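Local coordinates for DUF416 domain-containing protein (Shewanella baltica, PDB 2Q9R) that is of unknown function but folds as an all-alpha DUF416 domain that holds benzoic acid in a pocket in the crystal, at residues A53-L56 / L57-L61; D71-L74 / Q75-E78. All blocks are in the same frame, centred on the assembly; numbering follows the deposited sequence.

Interaction 1: A53-L56 / L57-L61; sequences ALEL and LWQSL
Ala53 and Leu57 meet one turn apart on helix 47-62, where Leu57 N donates to Ala53 O at 2.9 Å. Ala53 packs on Ile102 of helix 92-111, where a small side chain suits a close approach of the helices, and Leu57 continues that greasy face onto Leu106 and Ile109. Leu54 O receives Trp58 N at 2.8 Å. Trp58 CG sits beside its own backbone N (chi1 -74°), which turns the ring back toward the preceding turn, where CD1 comes within 3.0 Å of Leu54 O and Glu55 CA lies at the ring's edge; Gln29 takes up NE1 and Arg184 forms a cation-pi contact with the ring. Glu55 and Gln59 run side by side, carboxylate and amide planes 32° apart, and Gln59 NE2 reaches Glu55 OE2 in a weak bond of 3.5 Å. The stronger partner of Glu55 is Arg184, which pairs with OE1. Leu56 O takes two bonds from one residue: Ser60 N at 2.9 Å and Ser60 OG at 2.7 Å, from opposite faces of the carbonyl plane. A short hydroxyl thus satisfies itself on the helix backbone. With Arg184 serving both Glu55 and Trp58, the chemistry implies an electrostatic tie to helix 177-190, beside apolar packing on helix 92-111.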
ATOM      1  N   ALA A  53     -26.566  -3.951  -5.821  1.00 43.00           N
ATOM      2  CA  ALA A  53     -26.774  -2.535  -5.597  1.00 42.39           C
ATOM      3  C   ALA A  53     -25.878  -1.695  -6.514  1.00 40.47           C
ATOM      4  O   ALA A  53     -26.331  -0.734  -7.141  1.00 44.46           O
ATOM      5  CB  ALA A  53     -26.555  -2.183  -4.089  1.00 42.30           C
ATOM      6  N   LEU A  54     -24.624  -2.079  -6.637  1.00 41.99           N
ATOM      7  CA  LEU A  54     -23.706  -1.318  -7.501  1.00 42.25           C
ATOM      8  C   LEU A  54     -24.136  -1.282  -8.974  1.00 42.01           C
ATOM      9  O   LEU A  54     -24.010  -0.255  -9.630  1.00 43.86           O
ATOM     10  CB  LEU A  54     -22.272  -1.798  -7.333  1.00 43.60           C
ATOM     11  CG  LEU A  54     -21.524  -1.330  -6.061  1.00 40.52           C
ATOM     12  CD1 LEU A  54     -20.357  -2.281  -5.731  1.00 40.82           C
ATOM     13  CD2 LEU A  54     -21.067   0.152  -6.166  1.00 39.57           C
ATOM     14  N   GLU A  55     -24.622  -2.406  -9.487  1.00 42.06           N
ATOM     15  CA  GLU A  55     -25.003  -2.525 -10.857  1.00 41.60           C
ATOM     16  C   GLU A  55     -26.218  -1.639 -11.132  1.00 41.15           C
ATOM     17  O   GLU A  55     -26.279  -0.984 -12.155  1.00 38.65           O
ATOM     18  CB  GLU A  55     -25.307  -4.009 -11.156  1.00 47.27           C
ATOM     19  CG  GLU A  55     -25.919  -4.261 -12.573  1.00 65.53           C
ATOM     20  CD  GLU A  55     -24.918  -4.085 -13.733  1.00 78.18           C
ATOM     21  OE1 GLU A  55     -23.921  -4.846 -13.767  1.00 82.80           O
ATOM     22  OE2 GLU A  55     -25.145  -3.210 -14.613  1.00 78.66           O
ATOM     23  N   LEU A  56     -27.147  -1.590 -10.176  1.00 37.32           N
ATOM     24  CA  LEU A  56     -28.277  -0.677 -10.238  1.00 39.41           C
ATOM     25  C   LEU A  56     -27.823   0.781 -10.147  1.00 39.00           C
ATOM     26  O   LEU A  56     -28.348   1.628 -10.853  1.00 40.14           O
ATOM     27  CB  LEU A  56     -29.306  -1.041  -9.146  1.00 36.32           C
ATOM     28  CG  LEU A  56     -30.060  -2.382  -9.329  1.00 45.54           C
ATOM     29  CD1 LEU A  56     -30.886  -2.756  -8.079  1.00 49.35           C
ATOM     30  CD2 LEU A  56     -31.008  -2.327 -10.508  1.00 42.37           C
ATOM     31  N   LEU A  57     -26.821   1.092  -9.322  1.00 41.49           N
ATOM     32  CA  LEU A  57     -26.292   2.463  -9.304  1.00 41.63           C
ATOM     33  C   LEU A  57     -25.650   2.833 -10.648  1.00 42.88           C
ATOM     34  O   LEU A  57     -25.836   3.954 -11.147  1.00 47.53           O
ATOM     35  CB  LEU A  57     -25.280   2.676  -8.164  1.00 43.04           C
ATOM     36  CG  LEU A  57     -25.937   2.679  -6.778  1.00 39.71           C
ATOM     37  CD1 LEU A  57     -24.920   2.333  -5.686  1.00 43.68           C
ATOM     38  CD2 LEU A  57     -26.681   3.981  -6.490  1.00 43.61           C
ATOM     39  N   TRP A  58     -24.902   1.911 -11.236  1.00 44.71           N
ATOM     40  CA  TRP A  58     -24.326   2.185 -12.554  1.00 43.48           C
ATOM     41  C   TRP A  58     -25.442   2.415 -13.582  1.00 44.56           C
ATOM     42  O   TRP A  58     -25.391   3.383 -14.349  1.00 44.25           O
ATOM     43  CB  TRP A  58     -23.390   1.084 -13.010  1.00 42.47           C
ATOM     44  CG  TRP A  58     -22.079   1.106 -12.293  1.00 40.60           C
ATOM     45  CD1 TRP A  58     -21.620   0.173 -11.424  1.00 41.46           C
ATOM     46  CD2 TRP A  58     -21.063   2.115 -12.372  1.00 37.99           C
ATOM     47  NE1 TRP A  58     -20.371   0.529 -10.955  1.00 39.37           N
ATOM     48  CE2 TRP A  58     -20.005   1.712 -11.527  1.00 40.51           C
ATOM     49  CE3 TRP A  58     -20.931   3.305 -13.078  1.00 38.27           C
ATOM     50  CZ2 TRP A  58     -18.868   2.486 -11.348  1.00 38.44           C
ATOM     51  CZ3 TRP A  58     -19.769   4.054 -12.930  1.00 36.52           C
ATOM     52  CH2 TRP A  58     -18.756   3.634 -12.097  1.00 34.99           C
ATOM     53  N   GLN A  59     -26.428   1.511 -13.611  1.00 44.34           N
ATOM     54  CA  GLN A  59     -27.532   1.640 -14.554  1.00 46.36           C
ATOM     55  C   GLN A  59     -28.311   2.929 -14.364  1.00 46.68           C
ATOM     56  O   GLN A  59     -28.832   3.507 -15.333  1.00 47.39           O
ATOM     57  CB  GLN A  59     -28.477   0.452 -14.426  1.00 49.05           C
ATOM     58  CG  GLN A  59     -27.935  -0.846 -14.986  1.00 51.46           C
ATOM     59  CD  GLN A  59     -27.784  -0.747 -16.462  1.00 54.89           C
ATOM     60  OE1 GLN A  59     -28.723  -0.344 -17.160  1.00 64.17           O
ATOM     61  NE2 GLN A  59     -26.578  -1.067 -16.968  1.00 60.24           N
ATOM     62  N   SER A  60     -28.424   3.387 -13.121  1.00 45.87           N
ATOM     63  CA  SER A  60     -29.112   4.661 -12.862  1.00 45.69           C
ATOM     64  C   SER A  60     -28.457   5.814 -13.578  1.00 46.24           C
ATOM     65  O   SER A  60     -29.133   6.798 -13.952  1.00 44.60           O
ATOM     66  CB  SER A  60     -29.139   5.003 -11.382  1.00 45.17           C
ATOM     67  OG  SER A  60     -29.708   3.903 -10.702  1.00 63.15           O
ATOM     68  N   LEU A  61     -27.149   5.707 -13.764  1.00 47.31           N
ATOM     69  CA  LEU A  61     -26.415   6.741 -14.482  1.00 50.83           C
ATOM     70  C   LEU A  61     -26.548   6.624 -16.001  1.00 51.81           C
ATOM     71  O   LEU A  61     -26.437   7.631 -16.673  1.00 51.31           O
ATOM     72  CB  LEU A  61     -24.940   6.739 -14.067  1.00 50.04           C
ATOM     73  CG  LEU A  61     -24.676   7.069 -12.588  1.00 50.59           C
ATOM     74  CD1 LEU A  61     -23.305   6.526 -12.122  1.00 37.29           C
ATOM     75  CD2 LEU A  61     -24.797   8.565 -12.347  1.00 45.00           C
TER

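Interaction 2: D71-L74 / Q75-E78; sequences DVHL and QRLE. With SO4 (sulfate ion), chain C.
Val72 and Arg76 are brought together by their torsions: Val72 CG2 stands opposite its backbone N, while Arg76 CG lies beside its own N (chi1 -72°) and the chain then runs extended to NE. The two side chains therefore lie alongside one another, pointing the same way. Val72 is modelled in two conformers, and in the one given here, so only tentatively, the methyl CG2 sits over one face of the guanidinium, offset toward its rim and 4.0 Å from Arg76 NH1. His73 CE1 approaches the edge of the same group, 4.4 Å from Arg76 NH1; this is a loose neighbourhood, and if the imidazole were protonated the two charges would probably disfavour each other.

Backbone bonds of ordinary alpha-helical kind link each residue of 71-74 to the one four places on, such as Leu77 N to His73 O at 2.8 Å. Leu77 also lays its CG against that carbonyl, 3.1 Å from His73 O, and its side chain packs on Val49 of helix 47-62 and on Val99, Ser103 and Leu106 of helix 92-111. An apolar residue suits this inward side, whereas Gln75 suits the outward one, its NE2 bonded to Asp79.

At the start of the helix Asp71 N donates to sulfate O4 at 2.9 Å, with an N-H...O angle of 162°. Ile70 N and Gln110 NE2 also bind the ion, and Gln110 NE2 bonds to Asp71 OD1 as well. An amino-terminal helix end, with backbone N-H groups still able to donate, would probably favour an anion, here probably from the crystallisation liquor, even with a carboxylate nearby.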
ATOM      1  N   ASP A  71     -35.606   1.031  -1.012  1.00 39.54           N
ATOM      2  CA  ASP A  71     -35.760   0.609   0.364  1.00 38.36           C
ATOM      3  C   ASP A  71     -35.458  -0.852   0.556  1.00 39.45           C
ATOM      4  O   ASP A  71     -34.845  -1.229   1.554  1.00 44.32           O
ATOM      5  CB  ASP A  71     -37.199   0.902   0.855  1.00 40.29           C
ATOM      6  CG  ASP A  71     -37.446   2.381   1.123  1.00 47.96           C
ATOM      7  OD1 ASP A  71     -36.491   3.196   1.103  1.00 47.61           O
ATOM      8  OD2 ASP A  71     -38.628   2.738   1.364  1.00 56.36           O
ATOM      9  N   VAL A  72     -35.845  -1.695  -0.395  1.00 40.30           N
ATOM     10  CA  VAL A  72     -35.570  -3.120  -0.219  0.50 41.20           C
ATOM     11  C   VAL A  72     -34.065  -3.369  -0.297  1.00 38.85           C
ATOM     12  O   VAL A  72     -33.537  -4.128   0.495  1.00 39.76           O
ATOM     13  CB  VAL A  72     -36.373  -4.048  -1.178  0.50 42.16           C
ATOM     14  CG1 VAL A  72     -35.823  -3.998  -2.587  0.50 42.81           C
ATOM     15  CG2 VAL A  72     -36.349  -5.480  -0.630  0.50 41.46           C
ATOM     16  N   HIS A  73     -33.377  -2.692  -1.194  1.00 42.53           N
ATOM     17  CA  HIS A  73     -31.917  -2.766  -1.210  1.00 42.48           C
ATOM     18  C   HIS A  73     -31.251  -2.200   0.034  1.00 43.06           C
ATOM     19  O   HIS A  73     -30.280  -2.783   0.527  1.00 42.10           O
ATOM     20  CB  HIS A  73     -31.375  -2.084  -2.467  1.00 45.05           C
ATOM     21  CG  HIS A  73     -31.680  -2.861  -3.697  1.00 45.38           C
ATOM     22  ND1 HIS A  73     -30.935  -3.959  -4.069  1.00 49.62           N
ATOM     23  CD2 HIS A  73     -32.696  -2.768  -4.582  1.00 45.83           C
ATOM     24  CE1 HIS A  73     -31.468  -4.494  -5.154  1.00 47.10           C
ATOM     25  NE2 HIS A  73     -32.536  -3.792  -5.486  1.00 48.90           N
ATOM     26  N   LEU A  74     -31.752  -1.064   0.531  1.00 44.73           N
ATOM     27  CA  LEU A  74     -31.259  -0.479   1.781  1.00 43.84           C
ATOM     28  C   LEU A  74     -31.419  -1.463   2.931  1.00 44.59           C
ATOM     29  O   LEU A  74     -30.532  -1.616   3.762  1.00 43.16           O
ATOM     30  CB  LEU A  74     -31.982   0.839   2.117  1.00 44.95           C
ATOM     31  CG  LEU A  74     -31.640   2.052   1.256  1.00 43.90           C
ATOM     32  CD1 LEU A  74     -32.538   3.253   1.643  1.00 40.29           C
ATOM     33  CD2 LEU A  74     -30.144   2.409   1.371  1.00 44.43           C
ATOM     34  N   GLN A  75     -32.544  -2.163   2.969  1.00 45.94           N
ATOM     35  CA  GLN A  75     -32.739  -3.156   4.012  1.00 45.07           C
ATOM     36  C   GLN A  75     -31.799  -4.341   3.873  1.00 44.38           C
ATOM     37  O   GLN A  75     -31.268  -4.835   4.863  1.00 45.13           O
ATOM     38  CB  GLN A  75     -34.211  -3.624   4.060  1.00 47.14           C
ATOM     39  CG  GLN A  75     -34.488  -4.533   5.230  1.00 46.02           C
ATOM     40  CD  GLN A  75     -34.239  -3.829   6.543  1.00 57.39           C
ATOM     41  OE1 GLN A  75     -34.867  -2.813   6.826  1.00 60.20           O
ATOM     42  NE2 GLN A  75     -33.294  -4.344   7.340  1.00 54.15           N
ATOM     43  N   ARG A  76     -31.607  -4.828   2.654  1.00 44.24           N
ATOM     44  CA  ARG A  76     -30.649  -5.925   2.433  1.00 44.87           C
ATOM     45  C   ARG A  76     -29.225  -5.502   2.744  1.00 44.15           C
ATOM     46  O   ARG A  76     -28.450  -6.273   3.320  1.00 41.83           O
ATOM     47  CB  ARG A  76     -30.713  -6.457   1.006  1.00 46.26           C
ATOM     48  CG  ARG A  76     -31.973  -7.250   0.714  1.00 59.16           C
ATOM     49  CD  ARG A  76     -31.760  -8.259  -0.401  1.00 69.91           C
ATOM     50  NE  ARG A  76     -33.032  -8.892  -0.765  1.00 79.81           N
ATOM     51  CZ  ARG A  76     -33.821  -8.537  -1.789  1.00 81.00           C
ATOM     52  NH1 ARG A  76     -33.493  -7.538  -2.619  1.00 79.12           N
ATOM     53  NH2 ARG A  76     -34.956  -9.203  -1.995  1.00 76.41           N
ATOM     54  N   LEU A  77     -28.882  -4.283   2.362  1.00 42.81           N
ATOM     55  CA  LEU A  77     -27.573  -3.755   2.714  1.00 42.61           C
ATOM     56  C   LEU A  77     -27.368  -3.744   4.234  1.00 42.83           C
ATOM     57  O   LEU A  77     -26.326  -4.196   4.722  1.00 43.72           O
ATOM     58  CB  LEU A  77     -27.376  -2.375   2.090  1.00 41.21           C
ATOM     59  CG  LEU A  77     -27.179  -2.411   0.546  1.00 46.15           C
ATOM     60  CD1 LEU A  77     -27.457  -1.067  -0.155  1.00 39.58           C
ATOM     61  CD2 LEU A  77     -25.758  -2.884   0.238  1.00 34.01           C
ATOM     62  N   GLU A  78     -28.359  -3.253   4.977  1.00 43.62           N
ATOM     63  CA  GLU A  78     -28.219  -3.196   6.422  0.50 44.85           C
ATOM     64  C   GLU A  78     -28.082  -4.606   7.005  1.00 45.28           C
ATOM     65  O   GLU A  78     -27.223  -4.819   7.859  1.00 43.48           O
ATOM     66  CB  GLU A  78     -29.357  -2.402   7.076  0.50 46.65           C
ATOM     67  CG  GLU A  78     -29.074  -1.958   8.545  0.50 51.95           C
ATOM     68  CD  GLU A  78     -27.851  -1.048   8.701  0.50 59.12           C
ATOM     69  OE1 GLU A  78     -27.531  -0.276   7.762  0.50 66.39           O
ATOM     70  OE2 GLU A  78     -27.205  -1.106   9.777  0.50 61.02           O
TER
HETATM   71  S   SO4 C 201     -38.167   3.637  -3.242  1.00 98.00           S
HETATM   72  O1  SO4 C 201     -39.593   3.298  -3.287  1.00101.35           O
HETATM   73  O2  SO4 C 201     -37.593   3.470  -4.590  1.00 88.04           O
HETATM   74  O3  SO4 C 201     -37.959   5.050  -2.882  1.00 83.62           O
HETATM   75  O4  SO4 C 201     -37.581   2.715  -2.253  1.00 84.68           O

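Interactions 1 and 2 lie on consecutive helices, 47-62 and 70-79, with centres about 15 Å apart, and they meet directly: Leu56 CD1 is 3.2 Å from His73 NE2, and Ala53 CB is 4.2 Å from Leu77 CD1. Both also lean on helix 92-111, where Leu106 touches Leu57 from one and Leu77 from the other. Interaction 1 is partly buried; Trp58 and Glu55 find polar partners on helices 17-42 and 177-190, while Ser60 turns to its own helix backbone. Interaction 2 is a surface contact with one buried residue; most of its polar residues are exposed, and Asp71 reaches helix 92-111 through Gln110.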